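Long-range contact in cellulase (Xanthomonas axonopodis pv. citri, PDB 4W7W), which probably hydrolyses internal beta-1,4-glucosidic bonds of cellulose, as a glycoside hydrolase family 5 enzyme, and binds cello-oligosaccharides across the mouth of its barrel: residues T234-S242 against T269-A278. Numbering follows the deposited sequence. Where two conformers were deposited one is given.
Sequences TKPVCTSDS and TANNPVCDKA
The irregular segment P236-D241 runs alongside A270-A278, a short loop followed by the first turns of helix 273-288, with CA atoms closest at P236 and A270, C238 and C275, and D241 and A278 (4.4 Å for the last pair). The disulfide C238-C275 joins them covalently, SG to SG 2.1 Å with a C-S-S-C torsion of 107°. Each SG lies anti to its own carbonyl carbon, beside the backbone N (chi1 -55° in C238), which lets the two sulfurs meet between the segments, and T269 CG2 lies 3.9 Å from C238 SG. N272 is the N-cap of the helix: its OD1 accepts from C275 N at 3.0 Å, the donor tilted 30° from the carbonyl plane. The same OD1 takes a hydrogen bond from a water that in turn accepts from C238 N, a water-mediated bridge between the segments beside the disulfide. In the eight-stranded (beta/alpha)8 barrel of this family, the contact ties the loop after strand 219-226 to the loop after the neighbouring strand 262-268 and the helix that follows; L227 touches both T269 and A278. V274 CG1 packs against the backbone of the other segment, 3.6 Å from S240 C and close to C238 O. Farther along, D241 and K277 lie side by side; the lysine chain bends at chi3, and K277 NZ meets D241 OD2 from above the carboxylate plane in a salt bridge of 3.2 Å. A278 CA makes a CH...O contact with D241 O, while its methyl faces S240 O. S240 OG closes an ST turn by accepting from S242 N. At the other end P236 CB packs on A270 CB at 3.7 Å, its ring also touching P310.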
ATOM      1  N   THR A 234      11.404   3.800  11.222  1.00 14.42           N
ATOM      2  CA  THR A 234      11.670   5.090  11.835  1.00 17.57           C
ATOM      3  C   THR A 234      13.171   5.410  11.877  1.00 16.10           C
ATOM      4  O   THR A 234      13.544   6.586  11.957  1.00 18.13           O
ATOM      5  CB  THR A 234      11.027   5.174  13.222  1.00 23.76           C
ATOM      6  OG1 THR A 234      11.465   4.087  14.026  1.00 25.91           O
ATOM      7  CG2 THR A 234       9.524   5.110  13.097  1.00 26.43           C
ATOM      8  N   LYS A 235      14.007   4.372  11.772  1.00 15.48           N
ATOM      9  CA  LYS A 235      15.457   4.537  11.768  1.00 14.97           C
ATOM     10  C   LYS A 235      16.066   3.981  10.488  1.00 13.27           C
ATOM     11  O   LYS A 235      15.585   2.989   9.948  1.00 14.26           O
ATOM     12  CB  LYS A 235      16.065   3.820  12.970  1.00 18.59           C
ATOM     13  CG  LYS A 235      15.601   4.366  14.311  1.00 22.76           C
ATOM     14  CD  LYS A 235      16.084   5.792  14.544  0.50 23.70           C
ATOM     15  CE  LYS A 235      15.222   6.524  15.559  0.50 29.84           C
ATOM     16  NZ  LYS A 235      14.946   5.692  16.760  1.00 37.00           N
ATOM     17  N   PRO A 236      17.173   4.591  10.028  1.00 13.27           N
ATOM     18  CA  PRO A 236      17.822   4.171   8.793  1.00 13.34           C
ATOM     19  C   PRO A 236      18.796   3.006   8.994  1.00 13.40           C
ATOM     20  O   PRO A 236      19.943   3.061   8.555  1.00 15.69           O
ATOM     21  CB  PRO A 236      18.580   5.433   8.378  1.00 15.68           C
ATOM     22  CG  PRO A 236      18.988   6.023   9.676  1.00 15.18           C
ATOM     23  CD  PRO A 236      17.785   5.828  10.556  1.00 14.99           C
ATOM     24  N   VAL A 237      18.326   1.963   9.667  1.00 14.13           N
ATOM     25  CA  VAL A 237      19.135   0.804  10.014  1.00 13.43           C
ATOM     26  C   VAL A 237      18.433  -0.436   9.543  1.00 12.85           C
ATOM     27  O   VAL A 237      17.197  -0.560   9.670  1.00 14.25           O
ATOM     28  CB  VAL A 237      19.316   0.724  11.529  1.00 17.44           C
ATOM     29  CG1 VAL A 237      20.015  -0.568  11.950  1.00 17.16           C
ATOM     30  CG2 VAL A 237      20.092   1.932  12.009  1.00 19.68           C
ATOM     31  N   CYS A 238      19.200  -1.344   8.974  1.00 11.80           N
ATOM     32  CA  CYS A 238      18.735  -2.698   8.764  1.00 11.36           C
ATOM     33  C   CYS A 238      19.477  -3.530   9.770  1.00 11.09           C
ATOM     34  O   CYS A 238      20.707  -3.489   9.830  1.00 12.62           O
ATOM     35  CB  CYS A 238      18.997  -3.134   7.339  1.00 11.20           C
ATOM     36  SG  CYS A 238      18.271  -1.988   6.123  0.80 11.14           S
ATOM     37  N   THR A 239      18.743  -4.268  10.598  1.00 11.25           N
ATOM     38  CA  THR A 239      19.371  -4.915  11.747  1.00 11.71           C
ATOM     39  C   THR A 239      20.332  -6.026  11.363  1.00 11.91           C
ATOM     40  O   THR A 239      21.198  -6.356  12.151  1.00 13.71           O
ATOM     41  CB  THR A 239      18.329  -5.445  12.734  1.00 12.45           C
ATOM     42  OG1 THR A 239      17.452  -6.352  12.068  1.00 13.94           O
ATOM     43  CG2 THR A 239      17.561  -4.286  13.346  1.00 13.24           C
ATOM     44  N   SER A 240      20.193  -6.585  10.168  1.00 11.25           N
ATOM     45  CA  SER A 240      21.200  -7.471   9.600  1.00 11.47           C
ATOM     46  C   SER A 240      21.113  -7.415   8.092  1.00 10.85           C
ATOM     47  O   SER A 240      20.180  -6.831   7.545  1.00 11.64           O
ATOM     48  CB  SER A 240      21.016  -8.915  10.048  1.00 12.01           C
ATOM     49  OG  SER A 240      20.017  -9.546   9.258  1.00 12.63           O
ATOM     50  N   ASP A 241      22.069  -8.068   7.437  1.00 11.06           N
ATOM     51  CA  ASP A 241      22.074  -8.123   5.979  1.00 11.21           C
ATOM     52  C   ASP A 241      21.119  -9.166   5.400  1.00 10.96           C
ATOM     53  O   ASP A 241      21.051  -9.315   4.197  1.00 12.20           O
ATOM     54  CB  ASP A 241      23.498  -8.263   5.418  1.00 12.65           C
ATOM     55  CG  ASP A 241      24.195  -9.529   5.823  1.00 14.27           C
ATOM     56  OD1 ASP A 241      23.517 -10.481   6.247  1.00 15.68           O
ATOM     57  OD2 ASP A 241      25.450  -9.574   5.691  1.00 17.41           O
ATOM     58  N   SER A 242      20.362  -9.857   6.255  1.00 11.51           N
ATOM     59  CA  SER A 242      19.428 -10.895   5.821  1.00 11.54           C
ATOM     60  C   SER A 242      18.042 -10.788   6.440  1.00 10.87           C
ATOM     61  O   SER A 242      17.188 -11.639   6.178  1.00 11.24           O
ATOM     62  CB  SER A 242      20.008 -12.266   6.130  1.00 13.55           C
ATOM     63  OG  SER A 242      20.215 -12.419   7.520  1.00 14.28           O
ATOM     64  N   THR A 269      14.713   0.441   2.642  1.00  6.82           N
ATOM     65  CA  THR A 269      16.036   0.262   3.228  1.00  7.18           C
ATOM     66  C   THR A 269      16.812   1.547   3.006  1.00  7.77           C
ATOM     67  O   THR A 269      16.592   2.250   2.017  1.00  8.52           O
ATOM     68  CB  THR A 269      16.758  -0.942   2.588  1.00  7.93           C
ATOM     69  OG1 THR A 269      16.810  -0.792   1.168  1.00  8.16           O
ATOM     70  CG2 THR A 269      16.055  -2.241   2.916  1.00  8.63           C
ATOM     71  N   ALA A 270      17.721   1.847   3.924  1.00  8.69           N
ATOM     72  CA  ALA A 270      18.533   3.047   3.820  1.00  8.71           C
ATOM     73  C   ALA A 270      19.774   2.808   2.984  1.00  8.48           C
ATOM     74  O   ALA A 270      20.101   1.676   2.624  1.00  9.53           O
ATOM     75  CB  ALA A 270      18.910   3.529   5.202  1.00 10.47           C
ATOM     76  N   ASN A 271      20.456   3.900   2.677  1.00  8.48           N
ATOM     77  CA  ASN A 271      21.590   3.833   1.768  1.00  9.14           C
ATOM     78  C   ASN A 271      22.910   3.513   2.452  1.00  9.34           C
ATOM     79  O   ASN A 271      23.749   4.390   2.652  1.00 10.61           O
ATOM     80  CB  ASN A 271      21.703   5.159   1.019  1.00  9.59           C
ATOM     81  CG  ASN A 271      22.840   5.179   0.037  1.00 11.17           C
ATOM     82  OD1 ASN A 271      23.168   4.161  -0.548  1.00 11.40           O
ATOM     83  ND2 ASN A 271      23.462   6.327  -0.122  1.00 13.68           N
ATOM     84  N   ASN A 272      23.094   2.242   2.800  1.00  9.14           N
ATOM     85  CA  ASN A 272      24.334   1.777   3.430  1.00  9.57           C
ATOM     86  C   ASN A 272      24.558   0.314   3.075  1.00  8.96           C
ATOM     87  O   ASN A 272      23.630  -0.356   2.628  1.00  8.76           O
ATOM     88  CB  ASN A 272      24.327   2.039   4.951  1.00 10.25           C
ATOM     89  CG  ASN A 272      23.212   1.331   5.697  1.00 11.21           C
ATOM     90  OD1 ASN A 272      23.145   0.094   5.739  1.00 12.38           O
ATOM     91  ND2 ASN A 272      22.299   2.116   6.281  1.00 12.63           N
ATOM     92  N   PRO A 273      25.783  -0.186   3.270  1.00  8.26           N
ATOM     93  CA  PRO A 273      26.093  -1.517   2.756  1.00  8.39           C
ATOM     94  C   PRO A 273      25.223  -2.648   3.320  1.00  8.12           C
ATOM     95  O   PRO A 273      24.775  -3.503   2.569  1.00  8.69           O
ATOM     96  CB  PRO A 273      27.563  -1.686   3.129  1.00  8.26           C
ATOM     97  CG  PRO A 273      28.104  -0.291   2.977  1.00  8.92           C
ATOM     98  CD  PRO A 273      27.015   0.584   3.537  1.00  8.98           C
ATOM     99  N   VAL A 274      24.995  -2.652   4.623  1.00  7.91           N
ATOM    100  CA  VAL A 274      24.199  -3.720   5.231  1.00  8.76           C
ATOM    101  C   VAL A 274      22.777  -3.676   4.674  1.00  8.36           C
ATOM    102  O   VAL A 274      22.202  -4.713   4.321  1.00  8.74           O
ATOM    103  CB  VAL A 274      24.208  -3.618   6.764  1.00  9.93           C
ATOM    104  CG1 VAL A 274      23.193  -4.568   7.367  1.00 11.19           C
ATOM    105  CG2 VAL A 274      25.593  -3.935   7.297  1.00 11.63           C
ATOM    106  N   CYS A 275      22.212  -2.472   4.591  1.00  7.99           N
ATOM    107  CA  CYS A 275      20.872  -2.321   4.019  1.00  7.88           C
ATOM    108  C   CYS A 275      20.800  -2.736   2.542  1.00  7.60           C
ATOM    109  O   CYS A 275      19.806  -3.352   2.140  1.00  8.09           O
ATOM    110  CB  CYS A 275      20.376  -0.897   4.147  1.00  8.64           C
ATOM    111  SG  CYS A 275      19.750  -0.503   5.784  1.00 11.59           S
ATOM    112  N   ASP A 276      21.808  -2.381   1.741  1.00  7.78           N
ATOM    113  CA  ASP A 276      21.774  -2.763   0.333  1.00  7.61           C
ATOM    114  C   ASP A 276      21.780  -4.284   0.193  1.00  8.07           C
ATOM    115  O   ASP A 276      21.092  -4.837  -0.661  1.00  8.49           O
ATOM    116  CB  ASP A 276      22.939  -2.172  -0.459  1.00  7.60           C
ATOM    117  CG  ASP A 276      22.706  -0.737  -0.946  1.00  8.60           C
ATOM    118  OD1 ASP A 276      21.586  -0.204  -0.798  1.00  9.53           O
ATOM    119  OD2 ASP A 276      23.677  -0.184  -1.518  1.00  9.67           O
ATOM    120  N   LYS A 277      22.576  -4.973   1.009  0.60  7.85           N
ATOM    121  CA  LYS A 277      22.569  -6.443   0.989  0.60  8.71           C
ATOM    122  C   LYS A 277      21.203  -6.991   1.384  0.60  8.73           C
ATOM    123  O   LYS A 277      20.685  -7.917   0.760  0.60  9.09           O
ATOM    124  CB  LYS A 277      23.627  -7.029   1.925  0.60  9.22           C
ATOM    125  CG  LYS A 277      25.031  -6.945   1.398  0.60  8.89           C
ATOM    126  CD  LYS A 277      25.979  -7.629   2.365  0.60 12.38           C
ATOM    127  CE  LYS A 277      25.899  -9.145   2.223  0.60 17.52           C
ATOM    128  NZ  LYS A 277      27.016  -9.834   2.922  0.60 25.20           N
ATOM    129  N   ALA A 278      20.612  -6.399   2.412  1.00  8.31           N
ATOM    130  CA  ALA A 278      19.287  -6.841   2.846  1.00  7.98           C
ATOM    131  C   ALA A 278      18.246  -6.608   1.773  1.00  7.85           C
ATOM    132  O   ALA A 278      17.340  -7.420   1.588  1.00  8.66           O
ATOM    133  CB  ALA A 278      18.901  -6.145   4.128  1.00  8.50           C
TER
HETATM  134  O   HOH W   1      22.004  -0.507   8.381  1.00 14.67           O